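Local coordinates for protein transcriptional regulators (LACI-FAMILY TRANSCRIPTIONAL REGULATORY PROTEIN) (Corynebacterium glutamicum, PDB 3GYB) that probably acts as a LacI-family transcriptional regulator, binding cis-regulatory DNA and, like its relatives, sensing a small molecule through a periplasmic-binding-protein-like domain, at residues N100-A106 and R133-F138; A158-Y164 and N184-G190; I121-G127 and L150-G156. All coordinates share one frame. Numbering follows the deposited sequence.

Contact 1 (N100-A106 and R133-F138)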
loop_
_atom_site.group_PDB
_atom_site.type_symbol
_atom_site.label_atom_id
_atom_site.label_comp_id
_atom_site.label_asym_id
_atom_site.label_seq_id
_atom_site.Cartn_x
_atom_site.Cartn_y
_atom_site.Cartn_z
ATOM N N ASN A 100 -10.148 -17.137 2.978
ATOM C CA ASN A 100 -10.451 -17.762 1.707
ATOM C C ASN A 100 -9.778 -19.126 1.735
ATOM O O ASN A 100 -8.983 -19.415 2.630
ATOM C CB ASN A 100 -9.918 -16.910 0.544
ATOM C CG ASN A 100 -8.448 -17.159 0.249
ATOM O OD1 ASN A 100 -7.621 -17.273 1.156
ATOM N ND2 ASN A 100 -8.114 -17.221 -1.031
ATOM N N ASP A 101 -10.117 -19.973 0.772
ATOM C CA ASP A 101 -9.519 -21.296 0.692
ATOM C C ASP A 101 -8.208 -21.164 -0.084
ATOM O O ASP A 101 -8.221 -21.106 -1.312
ATOM C CB ASP A 101 -10.460 -22.242 -0.050
ATOM C CG ASP A 101 -9.988 -23.675 -0.017
ATOM O OD1 ASP A 101 -8.762 -23.903 0.066
ATOM O OD2 ASP A 101 -10.851 -24.572 -0.090
ATOM N N ASP A 102 -7.090 -21.113 0.636
ATOM C CA ASP A 102 -5.772 -20.973 0.013
ATOM C C ASP A 102 -5.391 -22.153 -0.864
ATOM O O ASP A 102 -4.706 -21.990 -1.873
ATOM C CB ASP A 102 -4.692 -20.778 1.076
ATOM C CG ASP A 102 -4.743 -19.409 1.707
ATOM O OD1 ASP A 102 -4.711 -18.413 0.952
ATOM O OD2 ASP A 102 -4.814 -19.332 2.951
ATOM N N PHE A 103 -5.815 -23.349 -0.472
ATOM C CA PHE A 103 -5.499 -24.523 -1.270
ATOM C C PHE A 103 -6.161 -24.397 -2.636
ATOM O O PHE A 103 -5.532 -24.637 -3.667
ATOM C CB PHE A 103 -5.976 -25.788 -0.555
ATOM C CG PHE A 103 -5.247 -26.061 0.729
ATOM C CD1 PHE A 103 -3.884 -26.339 0.722
ATOM C CD2 PHE A 103 -5.919 -26.027 1.946
ATOM C CE1 PHE A 103 -3.198 -26.578 1.908
ATOM C CE2 PHE A 103 -5.240 -26.266 3.140
ATOM C CZ PHE A 103 -3.879 -26.541 3.120
ATOM N N ARG A 104 -7.428 -23.998 -2.639
ATOM C CA ARG A 104 -8.174 -23.828 -3.879
ATOM C C ARG A 104 -7.594 -22.688 -4.716
ATOM O O ARG A 104 -7.424 -22.821 -5.929
ATOM C CB ARG A 104 -9.647 -23.552 -3.566
ATOM C CG ARG A 104 -10.514 -23.229 -4.777
ATOM C CD ARG A 104 -10.465 -24.327 -5.828
ATOM N NE ARG A 104 -11.334 -24.018 -6.959
ATOM C CZ ARG A 104 -11.216 -24.559 -8.166
ATOM N NH1 ARG A 104 -10.259 -25.444 -8.409
ATOM N NH2 ARG A 104 -12.052 -24.207 -9.135
ATOM N N GLY A 105 -7.294 -21.569 -4.061
ATOM C CA GLY A 105 -6.741 -20.426 -4.766
ATOM C C GLY A 105 -5.445 -20.747 -5.484
ATOM O O GLY A 105 -5.261 -20.386 -6.651
ATOM N N ALA A 106 -4.544 -21.432 -4.788
ATOM C CA ALA A 106 -3.260 -21.807 -5.365
ATOM C C ALA A 106 -3.462 -22.838 -6.475
ATOM O O ALA A 106 -2.702 -22.888 -7.438
ATOM C CB ALA A 106 -2.346 -22.364 -4.285
ATOM N N ARG A 133 0.314 -22.953 2.901
ATOM C CA ARG A 133 -0.812 -23.602 2.249
ATOM C C ARG A 133 -0.738 -23.436 0.733
ATOM O O ARG A 133 -0.976 -24.385 -0.017
ATOM C CB ARG A 133 -2.133 -23.030 2.776
ATOM C CG ARG A 133 -2.455 -23.431 4.216
ATOM C CD ARG A 133 -3.889 -23.057 4.582
ATOM N NE ARG A 133 -4.070 -21.623 4.794
ATOM C CZ ARG A 133 -3.762 -20.987 5.921
ATOM N NH1 ARG A 133 -3.253 -21.658 6.948
ATOM N NH2 ARG A 133 -3.974 -19.681 6.027
ATOM N N ARG A 134 -0.405 -22.233 0.278
ATOM C CA ARG A 134 -0.309 -21.979 -1.154
ATOM C C ARG A 134 0.843 -22.754 -1.778
ATOM O O ARG A 134 0.751 -23.196 -2.921
ATOM C CB ARG A 134 -0.172 -20.474 -1.407
ATOM C CG ARG A 134 -1.438 -19.726 -1.009
ATOM C CD ARG A 134 -1.296 -18.215 -1.064
ATOM N NE ARG A 134 -2.402 -17.585 -0.342
ATOM C CZ ARG A 134 -2.503 -16.281 -0.097
ATOM N NH1 ARG A 134 -1.564 -15.442 -0.520
ATOM N NH2 ARG A 134 -3.539 -15.819 0.593
ATOM N N PHE A 135 1.923 -22.929 -1.020
ATOM C CA PHE A 135 3.077 -23.679 -1.502
ATOM C C PHE A 135 2.708 -25.155 -1.607
ATOM O O PHE A 135 3.021 -25.812 -2.597
ATOM C CB PHE A 135 4.264 -23.517 -0.545
ATOM C CG PHE A 135 5.292 -24.610 -0.669
ATOM C CD1 PHE A 135 6.138 -24.672 -1.774
ATOM C CD2 PHE A 135 5.378 -25.605 0.300
ATOM C CE1 PHE A 135 7.057 -25.715 -1.914
ATOM C CE2 PHE A 135 6.292 -26.652 0.169
ATOM C CZ PHE A 135 7.132 -26.706 -0.941
ATOM N N GLU A 136 2.045 -25.672 -0.579
ATOM C CA GLU A 136 1.648 -27.075 -0.576
ATOM C C GLU A 136 0.689 -27.386 -1.720
ATOM O O GLU A 136 0.810 -28.420 -2.383
ATOM C CB GLU A 136 1.016 -27.435 0.771
ATOM C CG GLU A 136 1.975 -27.296 1.940
ATOM C CD GLU A 136 1.365 -27.748 3.253
ATOM O OE1 GLU A 136 0.277 -27.245 3.614
ATOM O OE2 GLU A 136 1.976 -28.603 3.926
ATOM N N SER A 137 -0.262 -26.489 -1.961
ATOM C CA SER A 137 -1.216 -26.687 -3.041
ATOM C C SER A 137 -0.508 -26.578 -4.389
ATOM O O SER A 137 -0.814 -27.317 -5.323
ATOM C CB SER A 137 -2.345 -25.659 -2.949
ATOM O OG SER A 137 -3.264 -25.829 -4.018
ATOM N N PHE A 138 0.437 -25.649 -4.497
ATOM C CA PHE A 138 1.189 -25.501 -5.738
ATOM C C PHE A 138 1.855 -26.835 -6.082
ATOM O O PHE A 138 1.736 -27.333 -7.203
ATOM C CB PHE A 138 2.266 -24.419 -5.586
ATOM C CG PHE A 138 3.307 -24.445 -6.671
ATOM C CD1 PHE A 138 2.987 -24.078 -7.974
ATOM C CD2 PHE A 138 4.614 -24.843 -6.390
ATOM C CE1 PHE A 138 3.949 -24.106 -8.983
ATOM C CE2 PHE A 138 5.584 -24.877 -7.395
ATOM C CZ PHE A 138 5.252 -24.507 -8.693
#
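The carboxylate of Asp-102, in the first turn of helix 102-115, is shared between two arginines of helix 129-144. OD1 of Asp-102 accepts from NE (2.8 Å) and NH2 (2.9 Å) of Arg-134, and OD2 of Asp-102 from NE (3.0 Å) and NH2 (3.2 Å) of Arg-133, a buried salt-bridge network. Other partners lie outside the two segments: Arg-133 NH1 donates to the carbonyl of Arg-88 and to OG1 of Thr-90, its NH2 also to OG1 of Thr-87, and Arg-134 NH1 to the carbonyl of Ser-183. Ser-137 OG donates to Phe-103 O at 2.6 Å. Asp-101 caps the helix, its OD1 accepting from Arg-104 N at 3.0 Å. Arg-133 CB sits over the Phe-103 ring, 4.2 Å from its centroid, a CH-pi contact, and Ala-106 CB meets Ser-137 CB at 3.6 Å; the axes of 102-106 and 133-138 approach to 7.9 Å and cross at -50°. This helix-helix contact of the periplasmic-binding-protein-like fold puts the Arg-134 side chain about 4 Å from that of Asp-212 of the magnesium site. The helices come before and after strand 121-124 in sequence; Asp-101 bonds through its backbone to Leu-259 of strand 258-264, and Phe-138 packs on Ser-151 of strand 150-151.

Contact 2 (A158-Y164 and N184-G190); sequences AVEHAGY and NDITAIG
Two helix starts, 160-164 and 185-190, cross at -48°, their axes 6.5 Å apart at closest approach. Ala-158 (phi/psi -76/107) and Val-159 (-140/146) are extended, with Val-159 at the N-cap. The absence of side chains at Gly-163 and Gly-190 allows this close approach: Gly-163 C lies 3.7 Å from Gly-190 C, the CA atoms of Tyr-164 and Gly-190 are 3.8 Å apart, and a CB on either glycine would clash with the opposing backbone. Two CA-H...O contacts, Gly-190 CA to Glu-160 O (3.6 Å) and Tyr-164 CA to Gly-190 O (3.4 Å), complete a close, glycine-mediated helix crossing. Apolar contact comes from Ile-186 (chi1 t, chi2 p), with CG2 3.8 Å from Ala-158 CB and CD1 4.1 Å from Glu-160 CB. Asn-184 (chi1 p) is the second N-cap: its OD1 accepts from Thr-187 N (2.9 Å) and Thr-187 OG1 (2.8 Å). No direct hydrogen bond crosses; water 1 links Val-159 N (3.2 Å) to Thr-187 OG1 (2.7 Å), and water 2 Glu-160 OE2 (2.8 Å) to Ile-189 O (2.9 Å). In this alpha/beta fold strand 179-182 connects helices 160-173 and 185-198; Thr-187 rests on its Ser-182, and Glu-160, Tyr-164 and Ile-189 pack against the second subunit.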
loop_
_atom_site.group_PDB
_atom_site.type_symbol
_atom_site.label_atom_id
_atom_site.label_comp_id
_atom_site.label_asym_id
_atom_site.label_seq_id
_atom_site.Cartn_x
_atom_site.Cartn_y
_atom_site.Cartn_z
ATOM N N ALA A 158 6.402 -11.494 3.261
ATOM C CA ALA A 158 6.084 -11.007 1.929
ATOM C C ALA A 158 6.474 -9.541 1.796
ATOM O O ALA A 158 5.823 -8.660 2.359
ATOM C CB ALA A 158 4.601 -11.171 1.661
ATOM N N VAL A 159 7.552 -9.288 1.060
ATOM C CA VAL A 159 8.030 -7.931 0.830
ATOM C C VAL A 159 8.483 -7.818 -0.619
ATOM O O VAL A 159 8.987 -8.779 -1.198
ATOM C CB VAL A 159 9.199 -7.564 1.769
ATOM C CG1 VAL A 159 8.692 -7.431 3.199
ATOM C CG2 VAL A 159 10.280 -8.620 1.691
ATOM N N GLU A 160 8.296 -6.641 -1.206
ATOM C CA GLU A 160 8.661 -6.429 -2.597
ATOM C C GLU A 160 10.133 -6.659 -2.887
ATOM O O GLU A 160 10.475 -7.306 -3.869
ATOM C CB GLU A 160 8.262 -5.013 -3.038
ATOM C CG GLU A 160 8.571 -4.666 -4.498
ATOM C CD GLU A 160 10.030 -4.320 -4.750
ATOM O OE1 GLU A 160 10.682 -3.760 -3.842
ATOM O OE2 GLU A 160 10.520 -4.583 -5.870
ATOM N N HIS A 161 11.011 -6.143 -2.033
ATOM C CA HIS A 161 12.433 -6.300 -2.291
ATOM C C HIS A 161 12.861 -7.755 -2.415
ATOM O O HIS A 161 13.653 -8.095 -3.295
ATOM C CB HIS A 161 13.276 -5.616 -1.217
ATOM C CG HIS A 161 14.733 -5.571 -1.556
ATOM N ND1 HIS A 161 15.241 -4.743 -2.534
ATOM C CD2 HIS A 161 15.780 -6.302 -1.100
ATOM C CE1 HIS A 161 16.537 -4.964 -2.666
ATOM N NE2 HIS A 161 16.889 -5.905 -1.809
ATOM N N ALA A 162 12.349 -8.614 -1.540
ATOM C CA ALA A 162 12.697 -10.031 -1.604
ATOM C C ALA A 162 12.123 -10.664 -2.868
ATOM O O ALA A 162 12.726 -11.562 -3.448
ATOM C CB ALA A 162 12.183 -10.761 -0.367
ATOM N N GLY A 163 10.959 -10.197 -3.309
ATOM C CA GLY A 163 10.389 -10.755 -4.518
ATOM C C GLY A 163 11.308 -10.448 -5.687
ATOM O O GLY A 163 11.491 -11.261 -6.595
ATOM N N TYR A 164 11.905 -9.262 -5.640
ATOM C CA TYR A 164 12.808 -8.811 -6.678
ATOM C C TYR A 164 14.083 -9.651 -6.712
ATOM O O TYR A 164 14.396 -10.255 -7.730
ATOM C CB TYR A 164 13.159 -7.334 -6.455
ATOM C CG TYR A 164 14.146 -6.782 -7.457
ATOM C CD1 TYR A 164 13.830 -6.719 -8.814
ATOM C CD2 TYR A 164 15.390 -6.309 -7.048
ATOM C CE1 TYR A 164 14.732 -6.199 -9.740
ATOM C CE2 TYR A 164 16.303 -5.780 -7.969
ATOM C CZ TYR A 164 15.962 -5.730 -9.312
ATOM O OH TYR A 164 16.850 -5.201 -10.226
ATOM N N ASN A 184 1.946 -13.998 -3.389
ATOM C CA ASN A 184 1.080 -12.837 -3.199
ATOM C C ASN A 184 1.472 -11.712 -4.147
ATOM O O ASN A 184 2.516 -11.771 -4.791
ATOM C CB ASN A 184 1.129 -12.353 -1.752
ATOM C CG ASN A 184 2.536 -12.122 -1.275
ATOM O OD1 ASN A 184 3.266 -11.310 -1.839
ATOM N ND2 ASN A 184 2.938 -12.854 -0.241
ATOM N N ASP A 185 0.613 -10.700 -4.241
ATOM C CA ASP A 185 0.855 -9.573 -5.137
ATOM C C ASP A 185 2.103 -8.751 -4.856
ATOM O O ASP A 185 2.831 -8.406 -5.783
ATOM C CB ASP A 185 -0.348 -8.624 -5.133
ATOM C CG ASP A 185 -1.543 -9.179 -5.886
ATOM O OD1 ASP A 185 -1.452 -10.299 -6.448
ATOM O OD2 ASP A 185 -2.583 -8.476 -5.917
ATOM N N ILE A 186 2.353 -8.421 -3.594
ATOM C CA ILE A 186 3.511 -7.591 -3.288
ATOM C C ILE A 186 4.790 -8.297 -3.736
ATOM O O ILE A 186 5.709 -7.666 -4.249
ATOM C CB ILE A 186 3.555 -7.223 -1.779
ATOM C CG1 ILE A 186 4.576 -6.107 -1.549
ATOM C CG2 ILE A 186 3.886 -8.436 -0.937
ATOM C CD1 ILE A 186 4.255 -4.824 -2.304
ATOM N N THR A 187 4.834 -9.612 -3.572
ATOM C CA THR A 187 6.001 -10.362 -4.014
ATOM C C THR A 187 6.061 -10.316 -5.546
ATOM O O THR A 187 7.139 -10.198 -6.134
ATOM C CB THR A 187 5.923 -11.822 -3.518
ATOM O OG1 THR A 187 6.039 -11.827 -2.088
ATOM C CG2 THR A 187 7.055 -12.670 -4.115
ATOM N N ALA A 188 4.895 -10.384 -6.185
ATOM C CA ALA A 188 4.810 -10.354 -7.646
ATOM C C ALA A 188 5.313 -9.031 -8.217
ATOM O O ALA A 188 5.830 -8.994 -9.338
ATOM C CB ALA A 188 3.364 -10.613 -8.103
ATOM N N ILE A 189 5.147 -7.948 -7.461
ATOM C CA ILE A 189 5.626 -6.643 -7.906
ATOM C C ILE A 189 7.141 -6.749 -8.049
ATOM O O ILE A 189 7.728 -6.198 -8.980
ATOM C CB ILE A 189 5.283 -5.525 -6.890
ATOM C CG1 ILE A 189 3.768 -5.424 -6.715
ATOM C CG2 ILE A 189 5.848 -4.194 -7.367
ATOM C CD1 ILE A 189 3.016 -5.247 -8.005
ATOM N N GLY A 190 7.767 -7.464 -7.115
ATOM C CA GLY A 190 9.205 -7.663 -7.178
ATOM C C GLY A 190 9.566 -8.511 -8.384
ATOM O O GLY A 190 10.546 -8.239 -9.089
HETATM O O HOH W 1 8.440 -11.695 -0.800
HETATM O O HOH W 2 9.793 -4.169 -8.508
#

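Contact 3 (I121-G127 and L150-G156)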
loop_
_atom_site.group_PDB
_atom_site.type_symbol
_atom_site.label_atom_id
_atom_site.label_comp_id
_atom_site.label_asym_id
_atom_site.label_seq_id
_atom_site.Cartn_x
_atom_site.Cartn_y
_atom_site.Cartn_z
ATOM N N ILE A 121 7.123 -24.283 -14.495
ATOM C CA ILE A 121 6.477 -23.305 -13.635
ATOM C C ILE A 121 7.161 -23.227 -12.283
ATOM O O ILE A 121 7.475 -24.249 -11.674
ATOM C CB ILE A 121 4.998 -23.689 -13.426
ATOM C CG1 ILE A 121 4.287 -23.727 -14.783
ATOM C CG2 ILE A 121 4.329 -22.714 -12.471
ATOM C CD1 ILE A 121 2.916 -24.391 -14.755
ATOM N N ALA A 122 7.391 -22.006 -11.814
ATOM C CA ALA A 122 8.034 -21.819 -10.521
ATOM C C ALA A 122 7.128 -21.057 -9.565
ATOM O O ALA A 122 6.278 -20.273 -9.988
ATOM C CB ALA A 122 9.350 -21.078 -10.693
ATOM N N HIS A 123 7.324 -21.294 -8.272
ATOM C CA HIS A 123 6.539 -20.635 -7.234
ATOM C C HIS A 123 7.426 -19.813 -6.312
ATOM O O HIS A 123 8.458 -20.296 -5.847
ATOM C CB HIS A 123 5.798 -21.683 -6.396
ATOM C CG HIS A 123 5.072 -21.120 -5.211
ATOM N ND1 HIS A 123 4.012 -20.247 -5.333
ATOM C CD2 HIS A 123 5.218 -21.350 -3.885
ATOM C CE1 HIS A 123 3.533 -19.968 -4.133
ATOM N NE2 HIS A 123 4.247 -20.625 -3.237
ATOM N N LEU A 124 7.039 -18.564 -6.069
ATOM C CA LEU A 124 7.786 -17.714 -5.145
ATOM C C LEU A 124 7.032 -17.829 -3.832
ATOM O O LEU A 124 5.909 -17.348 -3.712
ATOM C CB LEU A 124 7.793 -16.259 -5.622
ATOM C CG LEU A 124 8.630 -16.008 -6.870
ATOM C CD1 LEU A 124 8.486 -14.556 -7.310
ATOM C CD2 LEU A 124 10.086 -16.336 -6.563
ATOM N N ARG A 125 7.642 -18.467 -2.842
ATOM C CA ARG A 125 6.949 -18.664 -1.579
ATOM C C ARG A 125 7.161 -17.630 -0.486
ATOM O O ARG A 125 8.087 -16.825 -0.532
ATOM C CB ARG A 125 7.247 -20.070 -1.030
ATOM C CG ARG A 125 8.705 -20.392 -0.828
ATOM C CD ARG A 125 8.904 -21.873 -0.467
ATOM N NE ARG A 125 8.081 -22.299 0.664
ATOM C CZ ARG A 125 8.214 -23.466 1.291
ATOM N NH1 ARG A 125 9.143 -24.330 0.901
ATOM N NH2 ARG A 125 7.424 -23.768 2.313
ATOM N N VAL A 126 6.257 -17.675 0.488
ATOM C CA VAL A 126 6.255 -16.799 1.653
ATOM C C VAL A 126 6.128 -17.718 2.869
ATOM O O VAL A 126 5.438 -18.735 2.808
ATOM C CB VAL A 126 5.058 -15.827 1.600
ATOM C CG1 VAL A 126 4.985 -15.015 2.879
ATOM C CG2 VAL A 126 5.199 -14.906 0.397
ATOM N N GLY A 127 6.781 -17.359 3.972
ATOM C CA GLY A 127 6.751 -18.201 5.159
ATOM C C GLY A 127 5.553 -18.134 6.090
ATOM O O GLY A 127 5.601 -18.677 7.194
ATOM N N LEU A 150 8.697 -26.444 -8.781
ATOM C CA LEU A 150 9.936 -25.734 -8.513
ATOM C C LEU A 150 9.571 -24.492 -7.719
ATOM O O LEU A 150 8.667 -23.754 -8.102
ATOM C CB LEU A 150 10.622 -25.320 -9.816
ATOM C CG LEU A 150 11.848 -24.414 -9.662
ATOM C CD1 LEU A 150 12.953 -25.141 -8.909
ATOM C CD2 LEU A 150 12.338 -23.995 -11.037
ATOM N N SER A 151 10.267 -24.274 -6.608
ATOM C CA SER A 151 10.016 -23.112 -5.762
ATOM C C SER A 151 11.333 -22.645 -5.170
ATOM O O SER A 151 12.308 -23.403 -5.134
ATOM C CB SER A 151 9.067 -23.470 -4.609
ATOM O OG SER A 151 7.842 -24.000 -5.078
ATOM N N ASN A 152 11.368 -21.400 -4.710
ATOM C CA ASN A 152 12.573 -20.888 -4.077
ATOM C C ASN A 152 12.492 -21.354 -2.620
ATOM O O ASN A 152 11.498 -21.961 -2.222
ATOM C CB ASN A 152 12.645 -19.355 -4.201
ATOM C CG ASN A 152 11.481 -18.644 -3.540
ATOM O OD1 ASN A 152 10.355 -19.132 -3.540
ATOM N ND2 ASN A 152 11.750 -17.462 -2.985
ATOM N N ASP A 153 13.527 -21.092 -1.833
ATOM C CA ASP A 153 13.556 -21.535 -0.438
ATOM C C ASP A 153 13.171 -20.451 0.562
ATOM O O ASP A 153 12.968 -20.724 1.748
ATOM C CB ASP A 153 14.951 -22.055 -0.106
ATOM C CG ASP A 153 16.035 -21.086 -0.523
ATOM O OD1 ASP A 153 16.059 -19.956 0.012
ATOM O OD2 ASP A 153 16.854 -21.452 -1.392
ATOM N N TYR A 154 13.080 -19.223 0.074
ATOM C CA TYR A 154 12.727 -18.078 0.900
ATOM C C TYR A 154 11.520 -18.351 1.793
ATOM O O TYR A 154 10.426 -18.614 1.299
ATOM C CB TYR A 154 12.422 -16.882 -0.001
ATOM C CG TYR A 154 12.074 -15.620 0.746
ATOM C CD1 TYR A 154 13.067 -14.849 1.343
ATOM C CD2 TYR A 154 10.753 -15.194 0.854
ATOM C CE1 TYR A 154 12.755 -13.681 2.028
ATOM C CE2 TYR A 154 10.427 -14.026 1.538
ATOM C CZ TYR A 154 11.436 -13.276 2.123
ATOM O OH TYR A 154 11.125 -12.124 2.812
ATOM N N LEU A 155 11.715 -18.286 3.106
ATOM C CA LEU A 155 10.613 -18.506 4.035
ATOM C C LEU A 155 10.411 -17.268 4.904
ATOM O O LEU A 155 9.920 -17.353 6.031
ATOM C CB LEU A 155 10.871 -19.737 4.913
ATOM C CG LEU A 155 12.039 -19.748 5.902
ATOM C CD1 LEU A 155 11.924 -20.979 6.794
ATOM C CD2 LEU A 155 13.365 -19.749 5.159
ATOM N N GLY A 156 10.788 -16.115 4.363
ATOM C CA GLY A 156 10.641 -14.870 5.090
ATOM C C GLY A 156 9.291 -14.227 4.833
ATOM O O GLY A 156 8.402 -14.858 4.258
HETATM O O HOH W 3 9.697 -15.519 -2.591
HETATM O O HOH W 4 11.164 -24.303 -0.990
#
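Arg-125 lays its aliphatic chain along residues 151-154: CG comes 3.3 Å from Tyr-154 O and 3.4 Å from Asn-152 OD1, and CD is 4.4 Å from Ser-151 CB. Its guanidinium reaches the backbone indirectly, since water 4 accepts from Arg-125 NH1 (2.8 Å) and donates to Asn-152 O (2.7 Å), and it also makes a cation-pi contact with Phe-135. Asn-152 replies with its side chain, OD1 accepting from Arg-125 N at 2.9 Å and 165°, while its ND2 donates both to water 3 (2.9 Å), which donates in turn to Arg-125 O (2.9 Å), and to Glu-166 of helix 160-173. Here a side-chain amide takes over the pairing that the strands began. Earlier, the pairing is parallel: His-123 N donates to Leu-150 O (2.8 Å), and Asn-152 N returns a weak, 3.3 Å bond to His-123 O. The pair belongs to a beta-alpha-beta unit in which strand 121-124, helix 129-144 and edge strand 150-151 follow one another, as expected of the Rossmann-like sheet of a periplasmic-binding-protein fold. On one face of the sheet Ala-122 CB lies 4.2 Å from Leu-150 CD2, and Ala-122 packs on Leu-170 of helix 160-173. On the other, His-123 CB lies 3.4 Å from Ser-151 OG, against Phe-138 of helix 129-144; the ND1 of His-123 donates to Phe-181 O. Beyond the strands, Gly-127 N donates to Gly-156 O (3.0 Å, 172°), and Gly-127 CA approaches Leu-155 O at 3.4 Å in a CA-H...O contact.

Contacts 1 and 3 alternate along the chain, 100-106, 121-127, 133-138, then 150-156, and both close before contact 2 opens at 158. The centre of contact 3 is 13 Å from that of contact 1 and 11 Å from that of contact 2, whereas contacts 1 and 2 are 18 Å apart. Strand 121-124 has helix 129-144 on the His-123 face and helices 160-173 and 185-198 on the Leu-124 face, so contacts 1 and 2 flank the sheet in a three-layer alpha/beta arrangement. The side chains of Arg-134 and Asn-184 each lie about 4 Å from that of Asp-212, and that of Asn-100 about 4 Å from that of Asp-229, placing both contacts beside the magnesium site.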